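Local coordinates for protein omega transaminase (Pseudomonas sp., PDB 5LHA) that catalyses the transfer of amino groups from amines to keto acceptors, probably pyruvate among them, with a vitamin B6 cofactor that cycles between pyridoxal and pyridoxamine phosphate, at residues 248-253 and 259-264; 133-138 and 148-153; 208-213 and 244-249; 107-112 and 274-279. All coordinates share one frame; numbering follows the deposited sequence.

Interaction 1: residues 248-253 and 259-264. With PMP (4'-deoxy-4'-aminopyridoxal-5'-phosphate), chain E.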
# COMPACT_ATOMS: atom_id res chain seq x y z
N PRO A 248 -25.51 -4.80 -19.29
CA PRO A 248 -25.15 -4.32 -20.64
C PRO A 248 -24.46 -2.97 -20.65
O PRO A 248 -23.52 -2.77 -21.44
CB PRO A 248 -26.51 -4.29 -21.36
CG PRO A 248 -27.29 -5.36 -20.69
CD PRO A 248 -26.91 -5.29 -19.25
N ARG A 249 -24.89 -2.02 -19.82
CA ARG A 249 -24.20 -0.73 -19.77
C ARG A 249 -22.91 -0.80 -18.97
O ARG A 249 -22.07 0.10 -19.10
CB ARG A 249 -25.13 0.33 -19.19
CG ARG A 249 -26.36 0.59 -20.04
CD ARG A 249 -27.13 1.80 -19.53
NE ARG A 249 -26.28 2.99 -19.50
CZ ARG A 249 -26.72 4.23 -19.27
NH1 ARG A 249 -28.01 4.45 -19.04
NH2 ARG A 249 -25.86 5.24 -19.26
N LEU A 250 -22.74 -1.84 -18.15
CA LEU A 250 -21.44 -2.13 -17.55
C LEU A 250 -20.44 -2.53 -18.63
O LEU A 250 -19.35 -1.97 -18.72
CB LEU A 250 -21.60 -3.24 -16.52
CG LEU A 250 -20.68 -3.24 -15.31
CD1 LEU A 250 -20.77 -1.91 -14.60
CD2 LEU A 250 -21.08 -4.38 -14.39
N ARG A 251 -20.82 -3.52 -19.45
CA ARG A 251 -20.00 -3.97 -20.57
C ARG A 251 -19.58 -2.81 -21.47
O ARG A 251 -18.43 -2.72 -21.90
CB ARG A 251 -20.77 -5.02 -21.37
CG ARG A 251 -20.08 -5.62 -22.60
CD ARG A 251 -18.93 -6.56 -22.27
NE ARG A 251 -17.66 -5.87 -22.11
CZ ARG A 251 -16.53 -6.48 -21.79
NH1 ARG A 251 -16.52 -7.79 -21.59
NH2 ARG A 251 -15.40 -5.80 -21.66
N GLU A 252 -20.52 -1.91 -21.78
CA GLU A 252 -20.22 -0.82 -22.69
C GLU A 252 -19.20 0.13 -22.09
O GLU A 252 -18.25 0.55 -22.77
CB GLU A 252 -21.49 -0.05 -23.02
CG GLU A 252 -22.49 -0.81 -23.86
CD GLU A 252 -23.85 -0.15 -23.84
OE1 GLU A 252 -24.00 0.90 -23.17
OE2 GLU A 252 -24.78 -0.69 -24.48
N VAL A 253 -19.36 0.48 -20.81
CA VAL A 253 -18.46 1.44 -20.18
C VAL A 253 -17.05 0.87 -20.09
O VAL A 253 -16.06 1.58 -20.34
CB VAL A 253 -19.01 1.85 -18.80
CG1 VAL A 253 -18.01 2.73 -18.07
CG2 VAL A 253 -20.32 2.59 -18.96
N ILE A 259 -11.20 -1.72 -20.05
CA ILE A 259 -11.14 -2.35 -18.74
C ILE A 259 -11.72 -3.75 -18.82
O ILE A 259 -12.76 -3.97 -19.46
CB ILE A 259 -11.89 -1.48 -17.72
CG1 ILE A 259 -11.17 -0.14 -17.56
CG2 ILE A 259 -12.11 -2.23 -16.39
CD1 ILE A 259 -11.99 0.93 -16.88
N LEU A 260 -11.05 -4.70 -18.18
CA LEU A 260 -11.53 -6.08 -18.19
C LEU A 260 -12.72 -6.22 -17.27
O LEU A 260 -12.71 -5.73 -16.13
CB LEU A 260 -10.42 -7.03 -17.75
CG LEU A 260 -9.11 -7.01 -18.52
CD1 LEU A 260 -8.10 -7.88 -17.80
CD2 LEU A 260 -9.32 -7.49 -19.95
N LEU A 261 -13.74 -6.93 -17.74
CA LEU A 261 -14.95 -7.17 -16.96
C LEU A 261 -14.92 -8.61 -16.46
O LEU A 261 -14.97 -9.55 -17.26
CB LEU A 261 -16.20 -6.87 -17.78
CG LEU A 261 -17.53 -7.11 -17.06
CD1 LEU A 261 -17.62 -6.30 -15.77
CD2 LEU A 261 -18.69 -6.75 -17.99
N ILE A 262 -14.82 -8.76 -15.14
CA ILE A 262 -14.80 -10.06 -14.48
C ILE A 262 -16.19 -10.34 -13.93
O ILE A 262 -16.68 -9.62 -13.06
CB ILE A 262 -13.77 -10.11 -13.34
CG1 ILE A 262 -12.36 -9.81 -13.87
CG2 ILE A 262 -13.81 -11.46 -12.66
CD1 ILE A 262 -11.38 -9.54 -12.78
N ALA A 263 -16.82 -11.40 -14.42
CA ALA A 263 -18.07 -11.88 -13.87
C ALA A 263 -17.76 -12.89 -12.78
O ALA A 263 -17.13 -13.92 -13.04
CB ALA A 263 -18.95 -12.50 -14.95
N ASP A 264 -18.17 -12.59 -11.56
CA ASP A 264 -18.08 -13.56 -10.47
C ASP A 264 -19.31 -14.45 -10.57
O ASP A 264 -20.40 -14.08 -10.12
CB ASP A 264 -17.96 -12.85 -9.12
CG ASP A 264 -17.68 -13.81 -7.99
OD1 ASP A 264 -17.99 -15.03 -8.10
OD2 ASP A 264 -17.11 -13.34 -6.98
N1 PMP E . -17.59 -15.13 -4.78
C2 PMP E . -18.93 -15.45 -4.63
C2A PMP E . -19.99 -14.71 -5.40
C3 PMP E . -19.31 -16.18 -3.52
O3 PMP E . -20.62 -16.22 -3.13
C4 PMP E . -18.35 -16.87 -2.78
C4A PMP E . -18.78 -17.73 -1.61
N4A PMP E . -20.19 -17.55 -1.34
C5 PMP E . -17.00 -16.76 -3.12
C6 PMP E . -16.63 -15.87 -4.13
C5A PMP E . -15.96 -17.60 -2.38
O4P PMP E . -16.22 -18.98 -2.56
P PMP E . -15.51 -20.12 -1.66
O1P PMP E . -16.31 -20.22 -0.37
O2P PMP E . -15.59 -21.44 -2.41
O3P PMP E . -14.07 -19.78 -1.33
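L250 and R251 of helix 246-256 pack against L261 of strand 260-264 in a helix-to-strand contact that closes the beta-alpha-beta unit 225-230, 246-256, 260-264 of the cofactor-binding domain. L261 is the central side chain on the strand: its CB points toward the helix, chi1 (179°) sets CG anti to the backbone N, and with chi2 near 56° CD1 faces L250 while CD2 faces the R251 backbone. L261 CD1 meets L250 CD2 at 4.2 Å, the two leucines crossing at about a right angle, while L261 CD2 rests 4.0 Å from R251 CA. R251 adds a flat lid on the other part of the same side chain. Bent at both chi2 and chi3, it folds back so that its guanidinium lies with one face over L261 CB, offset toward the rim of the group, with NH1 3.9 Å from that carbon. Its polar ends are engaged beyond the leucine, NH1 by A285 O and NH2 in salt bridges with D255 and D287. At the far end of the strand, D264 OD2 sits 2.9 Å from PMP N1, the place taken in fold-type I enzymes by the aspartate that pairs with the pyridine nitrogen. Strand 225-230 lies alongside strand 260-264, its L228 touching both L250 and L261, and helix 202-220 flanks the helix through L213.

Interaction 2: residues 133-138 and 148-153; sequences KMARQY and TRFLSL
R136 of helix 124-141 reaches over to T148 and F150 at the beginning of strand 149-153, a parallel strand of the central sheet in the fold-type I cofactor domain. The chain of the arginine leaves CB with CG beside the backbone N and turns sharply at chi2 (-87°), which brings its end toward the strand although its CB points past it. CG rests 3.8 Å from F150 CZ, at the ring's outer end, and CD comes 3.8 Å from T148 OG1. NE then donates to T148 O over 2.9 Å with an N-H...O angle of 135°. It arrives in the carbonyl plane on a lone pair of the acceptor, though the oxygen is tilted out of the guanidinium plane. This is the main bond to T148 O; NH2 adds only a weak second one, at 3.2 Å. The threonine hydroxyl is placed differently: OG1 stands over the centre of one guanidinium face, 3.0 Å from R136 CZ, a position that probably gains from the positive charge. NH1 turns to the second subunit, bonding to the backbone O atoms of its H177 and Q179, so the group ties helix and strand start to that subunit. The F150 ring and guanidinium planes are 13° apart, but the two groups meet obliquely, R136 NE lying 3.7 Å from F150 CZ. T148 O sits over the centre of one face of the ring, and A135 CB approaches the ring edge, 4.3 Å from F150 CE1.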
# COMPACT_ATOMS: atom_id res chain seq x y z
N LYS A 133 -4.88 -11.57 -9.95
CA LYS A 133 -3.45 -11.62 -10.29
C LYS A 133 -3.23 -11.80 -11.79
O LYS A 133 -2.29 -11.24 -12.36
CB LYS A 133 -2.79 -12.77 -9.53
CG LYS A 133 -2.63 -12.54 -8.04
CD LYS A 133 -1.95 -13.73 -7.37
CE LYS A 133 -0.49 -13.86 -7.76
NZ LYS A 133 0.03 -15.24 -7.52
N MET A 134 -4.07 -12.60 -12.46
CA MET A 134 -3.89 -12.82 -13.89
C MET A 134 -4.36 -11.62 -14.70
O MET A 134 -3.83 -11.39 -15.79
CB MET A 134 -4.66 -14.06 -14.35
CG MET A 134 -4.15 -15.36 -13.74
SD MET A 134 -2.37 -15.59 -13.86
CE MET A 134 -2.19 -15.66 -15.64
N ALA A 135 -5.34 -10.87 -14.21
CA ALA A 135 -5.68 -9.59 -14.83
C ALA A 135 -4.47 -8.66 -14.81
O ALA A 135 -4.20 -7.98 -15.81
CB ALA A 135 -6.87 -8.95 -14.11
N ARG A 136 -3.75 -8.62 -13.69
CA ARG A 136 -2.49 -7.88 -13.62
C ARG A 136 -1.50 -8.37 -14.67
O ARG A 136 -0.82 -7.56 -15.31
CB ARG A 136 -1.88 -7.99 -12.22
CG ARG A 136 -2.66 -7.31 -11.09
CD ARG A 136 -2.25 -5.85 -10.97
NE ARG A 136 -2.84 -5.17 -9.81
CZ ARG A 136 -2.25 -4.97 -8.64
NH1 ARG A 136 -1.01 -5.39 -8.41
NH2 ARG A 136 -2.90 -4.32 -7.70
N GLN A 137 -1.40 -9.69 -14.85
CA GLN A 137 -0.44 -10.23 -15.82
C GLN A 137 -0.81 -9.89 -17.25
O GLN A 137 0.06 -9.55 -18.06
CB GLN A 137 -0.30 -11.74 -15.66
CG GLN A 137 0.65 -12.34 -16.68
CD GLN A 137 1.19 -13.70 -16.29
OE1 GLN A 137 1.03 -14.15 -15.16
NE2 GLN A 137 1.86 -14.36 -17.24
N TYR A 138 -2.11 -9.95 -17.59
CA TYR A 138 -2.57 -9.58 -18.92
C TYR A 138 -2.06 -8.21 -19.34
O TYR A 138 -1.56 -8.03 -20.45
CB TYR A 138 -4.10 -9.60 -18.98
CG TYR A 138 -4.66 -8.88 -20.20
CD1 TYR A 138 -4.62 -9.48 -21.45
CD2 TYR A 138 -5.21 -7.61 -20.11
CE1 TYR A 138 -5.14 -8.84 -22.58
CE2 TYR A 138 -5.71 -6.95 -21.24
CZ TYR A 138 -5.67 -7.58 -22.46
OH TYR A 138 -6.16 -6.97 -23.59
N THR A 148 -3.39 -1.25 -12.87
CA THR A 148 -3.23 -2.00 -11.63
C THR A 148 -4.46 -2.00 -10.71
O THR A 148 -4.65 -2.93 -9.92
CB THR A 148 -2.00 -1.44 -10.90
OG1 THR A 148 -1.66 -2.27 -9.78
CG2 THR A 148 -2.26 -0.04 -10.44
N ARG A 149 -5.29 -0.97 -10.79
CA ARG A 149 -6.40 -0.81 -9.86
C ARG A 149 -7.58 -1.70 -10.23
O ARG A 149 -7.76 -2.10 -11.39
CB ARG A 149 -6.81 0.65 -9.82
CG ARG A 149 -5.73 1.57 -9.26
CD ARG A 149 -6.14 3.00 -9.50
NE ARG A 149 -5.19 3.97 -8.95
CZ ARG A 149 -5.14 5.25 -9.30
NH1 ARG A 149 -5.96 5.71 -10.24
NH2 ARG A 149 -4.25 6.06 -8.74
N PHE A 150 -8.42 -1.98 -9.24
CA PHE A 150 -9.60 -2.83 -9.40
C PHE A 150 -10.84 -2.09 -8.93
O PHE A 150 -10.79 -1.38 -7.92
CB PHE A 150 -9.47 -4.16 -8.62
CG PHE A 150 -8.30 -5.04 -9.03
CD1 PHE A 150 -8.19 -5.51 -10.32
CD2 PHE A 150 -7.36 -5.43 -8.09
CE1 PHE A 150 -7.12 -6.34 -10.68
CE2 PHE A 150 -6.30 -6.26 -8.44
CZ PHE A 150 -6.18 -6.71 -9.74
N LEU A 151 -11.95 -2.25 -9.64
CA LEU A 151 -13.24 -1.72 -9.21
C LEU A 151 -14.16 -2.87 -8.79
O LEU A 151 -14.13 -3.95 -9.38
CB LEU A 151 -13.92 -0.92 -10.33
CG LEU A 151 -13.16 0.25 -10.96
CD1 LEU A 151 -13.96 0.90 -12.10
CD2 LEU A 151 -12.77 1.30 -9.93
N SER A 152 -15.00 -2.60 -7.80
CA SER A 152 -16.03 -3.56 -7.40
C SER A 152 -17.19 -2.78 -6.81
O SER A 152 -17.14 -1.55 -6.68
CB SER A 152 -15.49 -4.64 -6.44
OG SER A 152 -15.12 -4.12 -5.17
N LEU A 153 -18.25 -3.51 -6.47
CA LEU A 153 -19.53 -2.94 -6.07
C LEU A 153 -19.76 -3.13 -4.58
O LEU A 153 -19.29 -4.09 -3.97
CB LEU A 153 -20.68 -3.60 -6.84
CG LEU A 153 -20.59 -3.61 -8.37
CD1 LEU A 153 -21.79 -4.32 -8.99
CD2 LEU A 153 -20.49 -2.19 -8.88

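Interaction 3: residues 208-213 and 244-249; sequences HCIRQL and ADYWPR
Of the two flat groups of segment 244-249, the R249 guanidinium meets I210 of helix 202-220, and the Y246 ring meets C209 and I210. One face of the guanidinium lies against I210 CG1, which is 4.0 Å from R249 NE; the neighbouring branch goes to the end of the group, I210 CG2 approaching R249 NH2 to 3.6 Å. A bend at chi3 (57°) lets the otherwise extended arginine turn along the isoleucine. The tyrosine ring takes part through one corner, Y246 CE1, which lies 3.9 Å from C209 CB and 4.1 Å from I210 CD1. With chi1 at 178° the ring swings out on the carbonyl side of Y246 and extends toward helix 202-220, where its CB does not itself point. The pairing is helix against helix: 202-220 and 246-256 are neighbours on one side of the central sheet of the fold-type I domain. L213 of helix 202-220 touches L250 of helix 246-256 and L151 of strand 149-153. Toward the start of the second helix, D245 OD1 is hydrogen-bonded to T206 OG1. R211 forms a salt bridge with D198 of the third subunit. The CD1 methyl of I210 settles against the backbone of R249, 3.7 Å from R249 O and 3.9 Å from R249 CB.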
# COMPACT_ATOMS: atom_id res chain seq x y z
N HIS A 208 -28.03 6.38 -12.84
CA HIS A 208 -27.28 6.95 -11.74
C HIS A 208 -25.98 6.18 -11.51
O HIS A 208 -24.91 6.77 -11.33
CB HIS A 208 -28.12 6.95 -10.46
CG HIS A 208 -29.19 8.01 -10.44
ND1 HIS A 208 -28.92 9.35 -10.63
CD2 HIS A 208 -30.52 7.91 -10.24
CE1 HIS A 208 -30.05 10.03 -10.56
NE2 HIS A 208 -31.04 9.18 -10.32
N CYS A 209 -26.06 4.84 -11.52
CA CYS A 209 -24.90 4.03 -11.19
C CYS A 209 -23.84 4.13 -12.28
O CYS A 209 -22.65 4.30 -11.98
CB CYS A 209 -25.33 2.57 -11.00
SG CYS A 209 -26.37 2.29 -9.54
N ILE A 210 -24.25 4.06 -13.55
CA ILE A 210 -23.32 4.16 -14.67
C ILE A 210 -22.63 5.52 -14.70
O ILE A 210 -21.42 5.62 -14.92
CB ILE A 210 -24.05 3.86 -15.98
CG1 ILE A 210 -24.47 2.40 -16.00
CG2 ILE A 210 -23.17 4.15 -17.18
CD1 ILE A 210 -23.29 1.47 -15.92
N ARG A 211 -23.40 6.59 -14.48
CA ARG A 211 -22.79 7.92 -14.42
C ARG A 211 -21.75 8.00 -13.31
O ARG A 211 -20.66 8.56 -13.50
CB ARG A 211 -23.87 8.98 -14.24
CG ARG A 211 -23.32 10.34 -13.86
CD ARG A 211 -24.43 11.36 -13.74
NE ARG A 211 -24.07 12.45 -12.84
CZ ARG A 211 -24.86 13.48 -12.55
NH1 ARG A 211 -26.06 13.57 -13.10
NH2 ARG A 211 -24.44 14.42 -11.71
N GLN A 212 -22.05 7.41 -12.14
CA GLN A 212 -21.06 7.33 -11.07
C GLN A 212 -19.83 6.55 -11.53
O GLN A 212 -18.70 6.90 -11.17
CB GLN A 212 -21.67 6.66 -9.84
CG GLN A 212 -20.71 6.50 -8.66
CD GLN A 212 -21.31 5.70 -7.51
OE1 GLN A 212 -21.30 4.47 -7.53
NE2 GLN A 212 -21.82 6.39 -6.50
N LEU A 213 -20.03 5.48 -12.30
CA LEU A 213 -18.91 4.68 -12.77
C LEU A 213 -18.01 5.47 -13.73
O LEU A 213 -16.77 5.41 -13.62
CB LEU A 213 -19.44 3.40 -13.42
CG LEU A 213 -18.47 2.52 -14.21
CD1 LEU A 213 -17.37 2.00 -13.33
CD2 LEU A 213 -19.24 1.36 -14.82
N ALA A 244 -32.23 -4.76 -15.55
CA ALA A 244 -31.87 -5.54 -16.72
C ALA A 244 -30.86 -4.83 -17.62
O ALA A 244 -30.08 -5.50 -18.32
CB ALA A 244 -33.12 -5.88 -17.52
N ASP A 245 -30.89 -3.51 -17.66
CA ASP A 245 -29.96 -2.76 -18.49
C ASP A 245 -28.64 -2.44 -17.80
O ASP A 245 -27.76 -1.84 -18.42
CB ASP A 245 -30.63 -1.47 -18.99
CG ASP A 245 -31.26 -0.68 -17.87
OD1 ASP A 245 -31.50 -1.26 -16.79
OD2 ASP A 245 -31.51 0.53 -18.06
N TYR A 246 -28.47 -2.81 -16.52
CA TYR A 246 -27.25 -2.45 -15.81
C TYR A 246 -26.02 -3.17 -16.37
O TYR A 246 -25.00 -2.53 -16.67
CB TYR A 246 -27.39 -2.73 -14.32
CG TYR A 246 -26.12 -2.42 -13.55
CD1 TYR A 246 -25.69 -1.10 -13.38
CD2 TYR A 246 -25.35 -3.43 -13.00
CE1 TYR A 246 -24.54 -0.81 -12.69
CE2 TYR A 246 -24.19 -3.14 -12.30
CZ TYR A 246 -23.79 -1.83 -12.15
OH TYR A 246 -22.63 -1.55 -11.45
N TRP A 247 -26.07 -4.50 -16.46
CA TRP A 247 -24.90 -5.24 -16.92
C TRP A 247 -24.54 -4.94 -18.38
O TRP A 247 -23.35 -4.84 -18.70
CB TRP A 247 -25.08 -6.75 -16.70
CG TRP A 247 -24.56 -7.19 -15.35
CD1 TRP A 247 -25.18 -7.05 -14.15
CD2 TRP A 247 -23.27 -7.76 -15.08
NE1 TRP A 247 -24.38 -7.53 -13.14
CE2 TRP A 247 -23.20 -7.97 -13.68
CE3 TRP A 247 -22.18 -8.13 -15.87
CZ2 TRP A 247 -22.08 -8.54 -13.07
CZ3 TRP A 247 -21.08 -8.69 -15.26
CH2 TRP A 247 -21.03 -8.88 -13.87
N PRO A 248 -25.51 -4.80 -19.29
CA PRO A 248 -25.15 -4.32 -20.64
C PRO A 248 -24.46 -2.97 -20.65
O PRO A 248 -23.52 -2.77 -21.44
CB PRO A 248 -26.51 -4.29 -21.36
CG PRO A 248 -27.29 -5.36 -20.69
CD PRO A 248 -26.91 -5.29 -19.25
N ARG A 249 -24.89 -2.02 -19.82
CA ARG A 249 -24.20 -0.73 -19.77
C ARG A 249 -22.91 -0.80 -18.97
O ARG A 249 -22.07 0.10 -19.10
CB ARG A 249 -25.13 0.33 -19.19
CG ARG A 249 -26.36 0.59 -20.04
CD ARG A 249 -27.13 1.80 -19.53
NE ARG A 249 -26.28 2.99 -19.50
CZ ARG A 249 -26.72 4.23 -19.27
NH1 ARG A 249 -28.01 4.45 -19.04
NH2 ARG A 249 -25.86 5.24 -19.26

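Interaction 4: residues 107-112 and 274-279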
# COMPACT_ATOMS: atom_id res chain seq x y z
N THR A 107 -14.58 -24.64 -21.96
CA THR A 107 -14.44 -23.69 -23.06
C THR A 107 -15.51 -23.90 -24.12
O THR A 107 -15.90 -22.94 -24.81
CB THR A 107 -13.04 -23.82 -23.66
OG1 THR A 107 -12.78 -25.20 -23.95
CG2 THR A 107 -12.01 -23.33 -22.68
N GLY A 108 -15.98 -25.14 -24.29
CA GLY A 108 -17.06 -25.39 -25.23
C GLY A 108 -18.39 -24.83 -24.77
O GLY A 108 -19.16 -24.29 -25.56
N MET A 109 -18.70 -24.99 -23.47
CA MET A 109 -19.95 -24.48 -22.92
C MET A 109 -20.05 -22.97 -23.02
O MET A 109 -21.15 -22.42 -23.15
CB MET A 109 -20.08 -24.85 -21.44
CG MET A 109 -20.32 -26.30 -21.13
SD MET A 109 -20.50 -26.41 -19.35
CE MET A 109 -22.17 -25.82 -19.14
N PHE A 110 -18.92 -22.28 -22.93
CA PHE A 110 -18.89 -20.82 -22.90
C PHE A 110 -18.20 -20.26 -24.14
O PHE A 110 -17.48 -19.26 -24.07
CB PHE A 110 -18.23 -20.33 -21.62
CG PHE A 110 -18.83 -20.91 -20.37
CD1 PHE A 110 -20.18 -20.76 -20.11
CD2 PHE A 110 -18.05 -21.61 -19.47
CE1 PHE A 110 -20.74 -21.29 -18.96
CE2 PHE A 110 -18.60 -22.14 -18.32
CZ PHE A 110 -19.95 -21.98 -18.07
N ALA A 111 -18.40 -20.91 -25.28
CA ALA A 111 -17.91 -20.33 -26.53
C ALA A 111 -18.62 -19.02 -26.82
O ALA A 111 -18.02 -18.09 -27.36
CB ALA A 111 -18.10 -21.32 -27.68
N GLN A 112 -19.90 -18.93 -26.46
CA GLN A 112 -20.65 -17.68 -26.60
C GLN A 112 -19.91 -16.51 -25.97
O GLN A 112 -20.04 -15.37 -26.44
CB GLN A 112 -22.03 -17.84 -25.98
CG GLN A 112 -22.91 -16.60 -26.07
CD GLN A 112 -24.30 -16.81 -25.50
OE1 GLN A 112 -24.97 -15.85 -25.12
NE2 GLN A 112 -24.75 -18.06 -25.45
N GLY A 274 -31.46 -18.79 -13.57
CA GLY A 274 -32.27 -19.01 -14.75
C GLY A 274 -31.48 -19.17 -16.03
O GLY A 274 -32.09 -19.28 -17.10
N CYS A 275 -30.16 -19.16 -15.95
CA CYS A 275 -29.33 -19.21 -17.14
C CYS A 275 -28.01 -19.89 -16.76
O CYS A 275 -27.61 -19.88 -15.60
CB CYS A 275 -29.12 -17.79 -17.69
SG CYS A 275 -28.43 -17.65 -19.33
N MET A 276 -27.35 -20.50 -17.76
CA MET A 276 -26.08 -21.18 -17.48
C MET A 276 -25.03 -20.22 -16.94
O MET A 276 -24.13 -20.63 -16.20
CB MET A 276 -25.57 -21.87 -18.74
CG MET A 276 -24.48 -22.91 -18.48
SD MET A 276 -25.06 -24.36 -17.56
CE MET A 276 -25.92 -25.27 -18.84
N LEU A 277 -25.12 -18.94 -17.30
CA LEU A 277 -24.36 -17.88 -16.67
C LEU A 277 -25.30 -16.73 -16.34
O LEU A 277 -26.27 -16.49 -17.06
CB LEU A 277 -23.23 -17.36 -17.57
CG LEU A 277 -22.06 -18.27 -17.86
CD1 LEU A 277 -21.12 -17.58 -18.84
CD2 LEU A 277 -21.34 -18.62 -16.56
N GLY A 278 -25.03 -16.08 -15.21
CA GLY A 278 -25.73 -14.84 -14.91
C GLY A 278 -25.43 -13.74 -15.91
O GLY A 278 -26.32 -12.95 -16.26
N SER A 279 -24.18 -13.65 -16.36
CA SER A 279 -23.79 -12.65 -17.35
C SER A 279 -24.47 -12.90 -18.69
O SER A 279 -24.97 -11.97 -19.33
CB SER A 279 -22.28 -12.65 -17.54
OG SER A 279 -21.86 -13.94 -17.93
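The backbone O of M109 accepts a hydrogen bond from R280 NH2, while the M109 side chain and the neighbouring F110 meet M276 and L277. This ties the C-terminal end of helix 97-109 to the turn leading into the short helix 278-281 of the fold-type I cofactor domain. F110 is the first residue to leave helical backbone angles, and its ring swings toward L277 with CG beside the backbone N. L277 presents its branched end obliquely to one side of that ring. L277 CG is 3.5 Å from F110 CE1, L277 CD2 is 3.6 Å from the same atom, and L277 CD1 lies 3.6 Å from F110 CD1. With L277 CD2 also 3.9 Å from F110 CZ, the isopropyl group is packed closely along the CD1-CE1-CZ side of the ring. M109 supplies cover from its own segment, its CB standing 4.1 Å above the centre of one face of the F110 ring, and L289 and L291 of strand 288-291 also touch the phenylalanine. At the more open end of the contact the two methionines cross at about a right angle. M276, bent at chi2 (67°) and again at chi3, brings SD up to the M109 methyl, and V348 and E349 of helix 335-350 touch it too. The methionine pair closes with M109 CE 3.6 Å from M276 SD and 3.8 Å from M276 CG.

Overall arrangement
Interactions 1, 2 and 3 form one continuous block, while interaction 4 is centred 15 Å from interaction 1 and 22 Å from 2 and 3, touching neither of these. Interactions 1 and 3, with centres 10 Å apart, share helix 246-256, P248 and R249. Interactions 1 and 2, 13 Å apart, reach the same central sheet. L151 and L153 bring interaction 2 against L213 and Y246 of interaction 3. Along the chain, 107-112 comes first and 274-279 last, so interaction 4 brackets the other three; S279 touches A263. Helices 246-256 and 124-141 pack on strand 260-264, whose D264 reaches the cofactor, the latter helix through L260; helix 202-220 packs on 246-256. Interaction 2 extends to the second subunit.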